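Local coordinates for uncharacterized protein (Capnocytophaga ochracea, PDB 4W9R), which is of unknown function but probably acts as an esterase of the alpha/beta-hydrolase superfamily, at residues 64-69 and 231-236; 36-41 and 48-53; 102-107 and 139-144. One frame throughout, in Å; residues are numbered along the deposited sequence.

Interaction 1. Residues 64-69 and 231-236; sequences PKCIVV and MCFDIY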
loop_
_atom_site.group_PDB
_atom_site.type_symbol
_atom_site.label_atom_id
_atom_site.label_comp_id
_atom_site.label_asym_id
_atom_site.label_seq_id
_atom_site.Cartn_x
_atom_site.Cartn_y
_atom_site.Cartn_z
ATOM N N PRO B 64 9.249 -14.287 -1.553
ATOM C CA PRO B 64 10.456 -14.514 -2.351
ATOM C C PRO B 64 10.687 -13.353 -3.310
ATOM O O PRO B 64 9.764 -12.573 -3.545
ATOM C CB PRO B 64 10.136 -15.802 -3.110
ATOM C CG PRO B 64 8.653 -15.772 -3.258
ATOM C CD PRO B 64 8.133 -15.146 -1.989
ATOM N N LYS B 65 11.897 -13.229 -3.843
ATOM C CA LYS B 65 12.164 -12.232 -4.870
ATOM C C LYS B 65 11.327 -12.540 -6.108
ATOM O O LYS B 65 11.264 -13.685 -6.555
ATOM C CB LYS B 65 13.652 -12.193 -5.221
ATOM C CG LYS B 65 14.544 -11.668 -4.108
ATOM C CD LYS B 65 16.012 -11.745 -4.504
ATOM C CE LYS B 65 16.915 -11.205 -3.408
ATOM N NZ LYS B 65 16.634 -9.772 -3.114
ATOM N N CYS B 66 10.678 -11.518 -6.653
ATOM C CA CYS B 66 9.794 -11.705 -7.797
ATOM C C CYS B 66 10.140 -10.767 -8.944
ATOM O O CYS B 66 10.765 -9.726 -8.747
ATOM C CB CYS B 66 8.335 -11.497 -7.385
ATOM S SG CYS B 66 7.693 -12.748 -6.256
ATOM N N ILE B 67 9.730 -11.151 -10.148
ATOM C CA ILE B 67 9.858 -10.286 -11.311
ATOM C C ILE B 67 8.488 -9.725 -11.667
ATOM O O ILE B 67 7.522 -10.473 -11.820
ATOM C CB ILE B 67 10.456 -11.034 -12.518
ATOM C CG1 ILE B 67 11.910 -11.417 -12.232
ATOM C CG2 ILE B 67 10.378 -10.181 -13.771
ATOM C CD1 ILE B 67 12.612 -12.068 -13.399
ATOM N N VAL B 68 8.402 -8.404 -11.779
ATOM C CA VAL B 68 7.139 -7.747 -12.081
ATOM C C VAL B 68 7.179 -7.099 -13.461
ATOM O O VAL B 68 8.085 -6.323 -13.768
ATOM C CB VAL B 68 6.792 -6.678 -11.026
ATOM C CG1 VAL B 68 5.400 -6.114 -11.276
ATOM C CG2 VAL B 68 6.885 -7.266 -9.628
ATOM N N VAL B 69 6.199 -7.428 -14.294
ATOM C CA VAL B 69 6.112 -6.858 -15.632
ATOM C C VAL B 69 4.815 -6.078 -15.803
ATOM O O VAL B 69 3.729 -6.655 -15.786
ATOM C CB VAL B 69 6.194 -7.949 -16.715
ATOM C CG1 VAL B 69 5.998 -7.341 -18.096
ATOM C CG2 VAL B 69 7.523 -8.679 -16.630
HETATM N N MSE B 231 -1.725 -12.844 1.559
HETATM C CA MSE B 231 -2.380 -14.142 1.687
HETATM C C MSE B 231 -1.870 -15.173 0.687
HETATM O O MSE B 231 -1.743 -16.353 1.015
HETATM C CB MSE B 231 -3.891 -13.982 1.533
HETATM C CG MSE B 231 -4.541 -13.235 2.683
HETATM SE SE MSE B 231 -6.438 -12.939 2.387
HETATM C CE MSE B 231 -6.299 -11.908 0.748
ATOM N N CYS B 232 -1.585 -14.727 -0.530
ATOM C CA CYS B 232 -1.138 -15.625 -1.588
ATOM C C CYS B 232 0.224 -16.238 -1.266
ATOM O O CYS B 232 0.441 -17.435 -1.460
ATOM C CB CYS B 232 -1.081 -14.882 -2.924
ATOM S SG CYS B 232 -0.569 -15.897 -4.327
ATOM N N PHE B 233 1.135 -15.406 -0.774
ATOM C CA PHE B 233 2.496 -15.831 -0.464
ATOM C C PHE B 233 2.675 -16.246 0.997
ATOM O O PHE B 233 3.793 -16.512 1.435
ATOM C CB PHE B 233 3.482 -14.721 -0.817
ATOM C CG PHE B 233 3.638 -14.504 -2.294
ATOM C CD1 PHE B 233 2.867 -13.564 -2.956
ATOM C CD2 PHE B 233 4.549 -15.252 -3.023
ATOM C CE1 PHE B 233 3.006 -13.367 -4.317
ATOM C CE2 PHE B 233 4.691 -15.060 -4.385
ATOM C CZ PHE B 233 3.920 -14.116 -5.031
ATOM N N ASP B 234 1.574 -16.281 1.742
ATOM C CA ASP B 234 1.593 -16.513 3.188
ATOM C C ASP B 234 2.397 -17.741 3.630
ATOM O O ASP B 234 3.000 -17.736 4.705
ATOM C CB ASP B 234 0.159 -16.638 3.708
ATOM C CG ASP B 234 0.095 -16.750 5.217
ATOM O OD1 ASP B 234 0.254 -15.714 5.897
ATOM O OD2 ASP B 234 -0.116 -17.873 5.723
ATOM N N ILE B 235 2.406 -18.785 2.808
ATOM C CA ILE B 235 3.122 -20.014 3.139
ATOM C C ILE B 235 4.635 -19.782 3.250
ATOM O O ILE B 235 5.345 -20.551 3.900
ATOM C CB ILE B 235 2.841 -21.123 2.092
ATOM C CG1 ILE B 235 3.313 -22.489 2.597
ATOM C CG2 ILE B 235 3.479 -20.783 0.753
ATOM C CD1 ILE B 235 2.661 -22.921 3.893
ATOM N N TYR B 236 5.117 -18.710 2.630
ATOM C CA TYR B 236 6.543 -18.396 2.620
ATOM C C TYR B 236 7.000 -17.811 3.953
ATOM O O TYR B 236 8.189 -17.830 4.270
ATOM C CB TYR B 236 6.860 -17.422 1.482
ATOM C CG TYR B 236 8.334 -17.223 1.199
ATOM C CD1 TYR B 236 9.057 -16.221 1.834
ATOM C CD2 TYR B 236 8.997 -18.024 0.280
ATOM C CE1 TYR B 236 10.402 -16.032 1.574
ATOM C CE2 TYR B 236 10.341 -17.841 0.009
ATOM C CZ TYR B 236 11.039 -16.845 0.659
ATOM O OH TYR B 236 12.377 -16.661 0.394
#
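Different first torsions bring the F233 and Y236 rings to bear on P64. In Y236, CG lies anti to the backbone N (chi1 -169°); in F233 it lies anti to the carbonyl carbon instead (chi1 -70°). The tyrosine presents a face to the proline. P64 CD stands 3.8 Å from the centroid of the Y236 ring and only 13° off its normal, a CH-pi contact, while P64 N lies 3.7 Å above the plane over the ring centre. Farther along the ring, P64 CB reaches Y236 CE2 at 3.7 Å in plain apolar packing. P64 CD also lies 3.7 Å from F233 CD2, so the proline is wedged between two aromatic side chains. Two residues on, C66 aims its thiol at the phenylalanine in an oblique sulfur-aromatic contact, with C66 SG 4.2 Å from F233 CZ. The contact lies where helix 217-232 gives way to a 3-10 turn, in which Y236 N bonds to F233 O at 2.8 Å. It joins that turn to the loop leading into strand 67-71. L270 of helix 255-270 also packs on F233, and K274 makes a cation-pi contact with Y236. With an alanine here in place of Y236, the proline would probably lose its aromatic platform and K274 its pi partner. Proline suits the site because its ring is rigid and its CD hydrogens, next to the nitrogen, are probably slightly polarised toward the electron-rich tyrosine; the cohesion is therefore probably mainly dispersive, with a small electrostatic share.

Interaction 2. Residues 36-41 and 48-53; sequences PLIVVL and EPVVSM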
loop_
_atom_site.group_PDB
_atom_site.type_symbol
_atom_site.label_atom_id
_atom_site.label_comp_id
_atom_site.label_asym_id
_atom_site.label_seq_id
_atom_site.Cartn_x
_atom_site.Cartn_y
_atom_site.Cartn_z
ATOM N N PRO B 36 8.966 -15.940 -9.256
ATOM C CA PRO B 36 7.555 -15.872 -9.643
ATOM C C PRO B 36 7.288 -14.609 -10.450
ATOM O O PRO B 36 7.912 -13.581 -10.189
ATOM C CB PRO B 36 6.815 -15.842 -8.301
ATOM C CG PRO B 36 7.798 -16.363 -7.301
ATOM C CD PRO B 36 9.137 -15.915 -7.795
ATOM N N LEU B 37 6.379 -14.686 -11.416
ATOM C CA LEU B 37 6.082 -13.548 -12.278
ATOM C C LEU B 37 4.756 -12.891 -11.917
ATOM O O LEU B 37 3.745 -13.569 -11.740
ATOM C CB LEU B 37 6.060 -13.984 -13.745
ATOM C CG LEU B 37 5.600 -12.946 -14.770
ATOM C CD1 LEU B 37 6.505 -11.725 -14.747
ATOM C CD2 LEU B 37 5.554 -13.555 -16.163
ATOM N N ILE B 38 4.769 -11.567 -11.804
ATOM C CA ILE B 38 3.541 -10.806 -11.598
ATOM C C ILE B 38 3.343 -9.803 -12.728
ATOM O O ILE B 38 4.171 -8.915 -12.933
ATOM C CB ILE B 38 3.544 -10.060 -10.254
ATOM C CG1 ILE B 38 3.572 -11.055 -9.094
ATOM C CG2 ILE B 38 2.323 -9.163 -10.144
ATOM C CD1 ILE B 38 3.535 -10.399 -7.732
ATOM N N VAL B 39 2.244 -9.953 -13.461
ATOM C CA VAL B 39 1.933 -9.061 -14.573
ATOM C C VAL B 39 0.918 -7.998 -14.155
ATOM O O VAL B 39 -0.107 -8.314 -13.552
ATOM C CB VAL B 39 1.389 -9.848 -15.784
ATOM C CG1 VAL B 39 1.031 -8.906 -16.921
ATOM C CG2 VAL B 39 2.409 -10.880 -16.244
ATOM N N VAL B 40 1.212 -6.739 -14.471
ATOM C CA VAL B 40 0.318 -5.632 -14.141
ATOM C C VAL B 40 -0.186 -4.928 -15.401
ATOM O O VAL B 40 0.594 -4.317 -16.132
ATOM C CB VAL B 40 1.014 -4.604 -13.234
ATOM C CG1 VAL B 40 0.049 -3.490 -12.862
ATOM C CG2 VAL B 40 1.558 -5.282 -11.991
ATOM N N LEU B 41 -1.489 -5.022 -15.652
ATOM C CA LEU B 41 -2.091 -4.474 -16.867
ATOM C C LEU B 41 -2.328 -2.964 -16.795
ATOM O O LEU B 41 -2.378 -2.274 -17.814
ATOM C CB LEU B 41 -3.411 -5.186 -17.152
ATOM C CG LEU B 41 -3.337 -6.712 -17.143
ATOM C CD1 LEU B 41 -4.697 -7.316 -17.451
ATOM C CD2 LEU B 41 -2.291 -7.199 -18.132
ATOM N N GLU B 48 4.059 0.934 -9.621
ATOM C CA GLU B 48 4.921 1.328 -8.512
ATOM C C GLU B 48 4.412 0.864 -7.138
ATOM O O GLU B 48 5.215 0.435 -6.307
ATOM C CB GLU B 48 5.126 2.846 -8.511
ATOM C CG GLU B 48 5.914 3.357 -9.704
ATOM C CD GLU B 48 6.268 4.824 -9.581
ATOM O OE1 GLU B 48 6.115 5.379 -8.473
ATOM O OE2 GLU B 48 6.699 5.423 -10.589
ATOM N N PRO B 49 3.091 0.952 -6.882
ATOM C CA PRO B 49 2.629 0.362 -5.620
ATOM C C PRO B 49 2.877 -1.144 -5.523
ATOM O O PRO B 49 3.242 -1.622 -4.451
ATOM C CB PRO B 49 1.129 0.665 -5.622
ATOM C CG PRO B 49 1.013 1.907 -6.420
ATOM C CD PRO B 49 2.033 1.764 -7.514
ATOM N N VAL B 50 2.687 -1.875 -6.618
ATOM C CA VAL B 50 2.936 -3.314 -6.621
ATOM C C VAL B 50 4.415 -3.618 -6.387
ATOM O O VAL B 50 4.762 -4.443 -5.541
ATOM C CB VAL B 50 2.484 -3.970 -7.943
ATOM C CG1 VAL B 50 3.017 -5.395 -8.048
ATOM C CG2 VAL B 50 0.967 -3.962 -8.049
ATOM N N VAL B 51 5.282 -2.939 -7.132
ATOM C CA VAL B 51 6.721 -3.142 -7.008
ATOM C C VAL B 51 7.219 -2.799 -5.604
ATOM O O VAL B 51 8.012 -3.537 -5.024
ATOM C CB VAL B 51 7.499 -2.306 -8.045
ATOM C CG1 VAL B 51 8.996 -2.384 -7.786
ATOM C CG2 VAL B 51 7.178 -2.781 -9.451
ATOM N N SER B 52 6.743 -1.690 -5.050
ATOM C CA SER B 52 7.191 -1.267 -3.728
ATOM C C SER B 52 6.739 -2.243 -2.642
ATOM O O SER B 52 7.452 -2.462 -1.663
ATOM C CB SER B 52 6.684 0.140 -3.408
ATOM O OG SER B 52 5.277 0.150 -3.251
HETATM N N MSE B 53 5.557 -2.828 -2.814
HETATM C CA MSE B 53 5.017 -3.730 -1.803
HETATM C C MSE B 53 5.628 -5.134 -1.864
HETATM O O MSE B 53 5.723 -5.806 -0.838
HETATM C CB MSE B 53 3.491 -3.812 -1.918
HETATM C CG MSE B 53 2.778 -2.533 -1.478
HETATM SE SE MSE B 53 0.827 -2.665 -1.443
HETATM C CE MSE B 53 0.378 -0.767 -1.499
#
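The apolar part of the contact rests on V50, whose two methyl groups reach different residues of the strand. V50 CG2 meets V40 CG2 at 4.2 Å, and V50 CG1 approaches I38 CG2 at a looser 4.4 Å. V50 CG1 is anti to the backbone N (chi1 168°) and CG2 anti to the carbonyl carbon, which splits the branches between I38 and V40. These two residues are next but one in the strand, and their side chains emerge on the same side of it; branched residues suit the extended chain and present methyl groups to the helix. Strand 35-40 and helix 43-59 are the first two elements of a beta-alpha-beta unit completed by strand 67-71, and the helix packs back on the sheet of an alpha/beta-hydrolase-type domain. V68 and I120 from the flanking strands and I225 of helix 217-232 also touch V50.

Between strand and helix the contact is wholly apolar; the polar bonds lie within the helix and at the subunit boundary. S52 N bonds to E48 O at 2.9 Å, and M53 N to P49 O at 3.1 Å. The S52 hydroxyl, chi1 68°, turns back to the helix backbone, with S52 OG 3.1 Å from E48 O and 3.0 Å from P49 O; its one proton cannot serve both carbonyls at once. S52 OG is hydrogen-bonded to S52 OG of the second subunit, a small side chain consistent with the chains' close approach. M53 packs on M53 of that subunit, and P49 on its Y56.

Interaction 3. Residues 102-107 and 139-144; sequences ELVPYI and PTFNMI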
loop_
_atom_site.group_PDB
_atom_site.type_symbol
_atom_site.label_atom_id
_atom_site.label_comp_id
_atom_site.label_asym_id
_atom_site.label_seq_id
_atom_site.Cartn_x
_atom_site.Cartn_y
_atom_site.Cartn_z
ATOM N N GLU B 102 2.082 -13.938 -25.879
ATOM C CA GLU B 102 3.229 -13.152 -26.326
ATOM C C GLU B 102 4.082 -12.636 -25.173
ATOM O O GLU B 102 5.247 -13.013 -25.040
ATOM C CB GLU B 102 2.765 -11.977 -27.191
ATOM C CG GLU B 102 1.990 -12.386 -28.431
ATOM C CD GLU B 102 1.597 -11.200 -29.289
ATOM O OE1 GLU B 102 1.905 -10.055 -28.899
ATOM O OE2 GLU B 102 0.983 -11.411 -30.356
ATOM N N LEU B 103 3.499 -11.765 -24.353
ATOM C CA LEU B 103 4.229 -11.108 -23.272
ATOM C C LEU B 103 4.839 -12.093 -22.280
ATOM O O LEU B 103 6.044 -12.064 -22.032
ATOM C CB LEU B 103 3.310 -10.138 -22.528
ATOM C CG LEU B 103 3.979 -9.329 -21.416
ATOM C CD1 LEU B 103 5.130 -8.504 -21.975
ATOM C CD2 LEU B 103 2.968 -8.439 -20.721
ATOM N N VAL B 104 4.005 -12.962 -21.716
ATOM C CA VAL B 104 4.469 -13.927 -20.721
ATOM C C VAL B 104 5.529 -14.904 -21.266
ATOM O O VAL B 104 6.553 -15.111 -20.611
ATOM C CB VAL B 104 3.285 -14.723 -20.122
ATOM C CG1 VAL B 104 3.787 -15.884 -19.277
ATOM C CG2 VAL B 104 2.397 -13.803 -19.294
ATOM N N PRO B 105 5.307 -15.501 -22.456
ATOM C CA PRO B 105 6.378 -16.368 -22.969
ATOM C C PRO B 105 7.674 -15.611 -23.249
ATOM O O PRO B 105 8.757 -16.185 -23.117
ATOM C CB PRO B 105 5.788 -16.928 -24.268
ATOM C CG PRO B 105 4.317 -16.837 -24.082
ATOM C CD PRO B 105 4.110 -15.567 -23.314
ATOM N N TYR B 106 7.560 -14.342 -23.627
ATOM C CA TYR B 106 8.732 -13.502 -23.849
ATOM C C TYR B 106 9.542 -13.345 -22.570
ATOM O O TYR B 106 10.768 -13.439 -22.584
ATOM C CB TYR B 106 8.318 -12.130 -24.381
ATOM C CG TYR B 106 9.410 -11.086 -24.323
ATOM C CD1 TYR B 106 10.450 -11.087 -25.243
ATOM C CD2 TYR B 106 9.394 -10.089 -23.353
ATOM C CE1 TYR B 106 11.449 -10.128 -25.195
ATOM C CE2 TYR B 106 10.387 -9.127 -23.299
ATOM C CZ TYR B 106 11.410 -9.152 -24.222
ATOM O OH TYR B 106 12.399 -8.196 -24.168
ATOM N N ILE B 107 8.844 -13.099 -21.466
ATOM C CA ILE B 107 9.491 -12.971 -20.168
ATOM C C ILE B 107 10.079 -14.310 -19.732
ATOM O O ILE B 107 11.174 -14.364 -19.173
ATOM C CB ILE B 107 8.509 -12.457 -19.097
ATOM C CG1 ILE B 107 7.937 -11.103 -19.513
ATOM C CG2 ILE B 107 9.198 -12.332 -17.749
ATOM C CD1 ILE B 107 8.991 -10.036 -19.708
ATOM N N PRO B 139 -3.532 -23.229 -17.202
ATOM C CA PRO B 139 -3.550 -21.875 -16.643
ATOM C C PRO B 139 -2.263 -21.103 -16.906
ATOM O O PRO B 139 -1.166 -21.592 -16.630
ATOM C CB PRO B 139 -3.732 -22.123 -15.142
ATOM C CG PRO B 139 -4.440 -23.427 -15.066
ATOM C CD PRO B 139 -3.904 -24.247 -16.203
ATOM N N THR B 140 -2.413 -19.898 -17.444
ATOM C CA THR B 140 -1.295 -18.989 -17.606
ATOM C C THR B 140 -1.030 -18.328 -16.264
ATOM O O THR B 140 0.118 -18.178 -15.842
ATOM C CB THR B 140 -1.572 -17.922 -18.681
ATOM O OG1 THR B 140 -1.720 -18.557 -19.957
ATOM C CG2 THR B 140 -0.431 -16.919 -18.748
ATOM N N PHE B 141 -2.111 -17.955 -15.587
ATOM C CA PHE B 141 -2.009 -17.309 -14.290
ATOM C C PHE B 141 -2.607 -18.164 -13.179
ATOM O O PHE B 141 -3.765 -18.573 -13.246
ATOM C CB PHE B 141 -2.684 -15.937 -14.327
ATOM C CG PHE B 141 -2.061 -14.987 -15.308
ATOM C CD1 PHE B 141 -0.767 -14.527 -15.119
ATOM C CD2 PHE B 141 -2.766 -14.551 -16.417
ATOM C CE1 PHE B 141 -0.189 -13.655 -16.018
ATOM C CE2 PHE B 141 -2.192 -13.676 -17.320
ATOM C CZ PHE B 141 -0.903 -13.228 -17.120
ATOM N N ASN B 142 -1.795 -18.440 -12.164
ATOM C CA ASN B 142 -2.247 -19.164 -10.984
ATOM C C ASN B 142 -2.735 -18.199 -9.918
ATOM O O ASN B 142 -3.304 -18.604 -8.903
ATOM C CB ASN B 142 -1.122 -20.036 -10.435
ATOM C CG ASN B 142 -0.391 -20.785 -11.525
ATOM O OD1 ASN B 142 0.774 -20.509 -11.807
ATOM N ND2 ASN B 142 -1.075 -21.737 -12.150
HETATM N N MSE B 143 -2.499 -16.914 -10.163
HETATM C CA MSE B 143 -2.901 -15.859 -9.246
HETATM C C MSE B 143 -3.617 -14.748 -10.003
HETATM O O MSE B 143 -3.061 -14.158 -10.929
HETATM C CB MSE B 143 -1.688 -15.300 -8.505
HETATM C CG MSE B 143 -2.025 -14.237 -7.470
HETATM SE SE MSE B 143 -0.448 -13.302 -6.795
HETATM C CE MSE B 143 -0.199 -12.003 -8.229
ATOM N N ILE B 144 -4.856 -14.474 -9.614
ATOM C CA ILE B 144 -5.631 -13.416 -10.244
ATOM C C ILE B 144 -6.129 -12.426 -9.198
ATOM O O ILE B 144 -6.871 -12.790 -8.284
ATOM C CB ILE B 144 -6.830 -13.981 -11.028
ATOM C CG1 ILE B 144 -6.347 -14.952 -12.107
ATOM C CG2 ILE B 144 -7.641 -12.852 -11.649
ATOM C CD1 ILE B 144 -7.460 -15.572 -12.917
#
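V104 and F141 meet in a helix-on-sheet layer of the alpha/beta fold, where helix 91-110 packs against the loop that enters strand 143-149. One methyl carries the contact: V104 CG2 lies 4.0 Å from F141 CZ and 4.2 Å from F141 CE1, reaching the far end of the ring obliquely. V104 CG2 is also 4.2 Å from T140 CG2, so a single branch bridges both loop residues. F141 has CG anti to the carbonyl carbon (chi1 -61°), which carries the far end of its ring closer to the helix than its CB direction alone would suggest. T140 CG2 stands 3.9 Å above the plane of the F141 ring, over its centre. Threonine fits this partly exposed position: its methyl can pack on the ring and on V104, while a hydroxyl is tolerable near solvent. Phenylalanine, being long and flat, spans from the loop to the buried side of the helix. Around them, Y132 meets the F141 ring edge-to-face, V39 and V119 of the sheet and V99 of the helix also touch it, and L103, just before V104, packs on strand 67-71, while I107, about one turn on, packs on strands 67-71 and 35-40.

All three contacts are largely buried and apolar, and all reach the same sheet. Interactions 2 and 3 use opposite faces of strand 35-40: I38 and V40 face helix 43-59, whereas L37 and V39 face the side of interaction 3. Strand 67-71 lies beside strand 35-40, and V69 of interaction 1 is probably hydrogen-bonded to I38 and V40. Interaction 1 lies nearest the chain centre and differs in chemistry, with aromatic, prolyl and thiol groups where loop and helix end meet; interaction 2 is purely aliphatic and borders the second subunit. Interactions 1 and 3 each have one partly exposed member, Y236 and T140, whereas the three touching residues of interaction 2 are all buried. M143 SE and C232 SG, 3.6 Å apart, join interaction 3 to interaction 1.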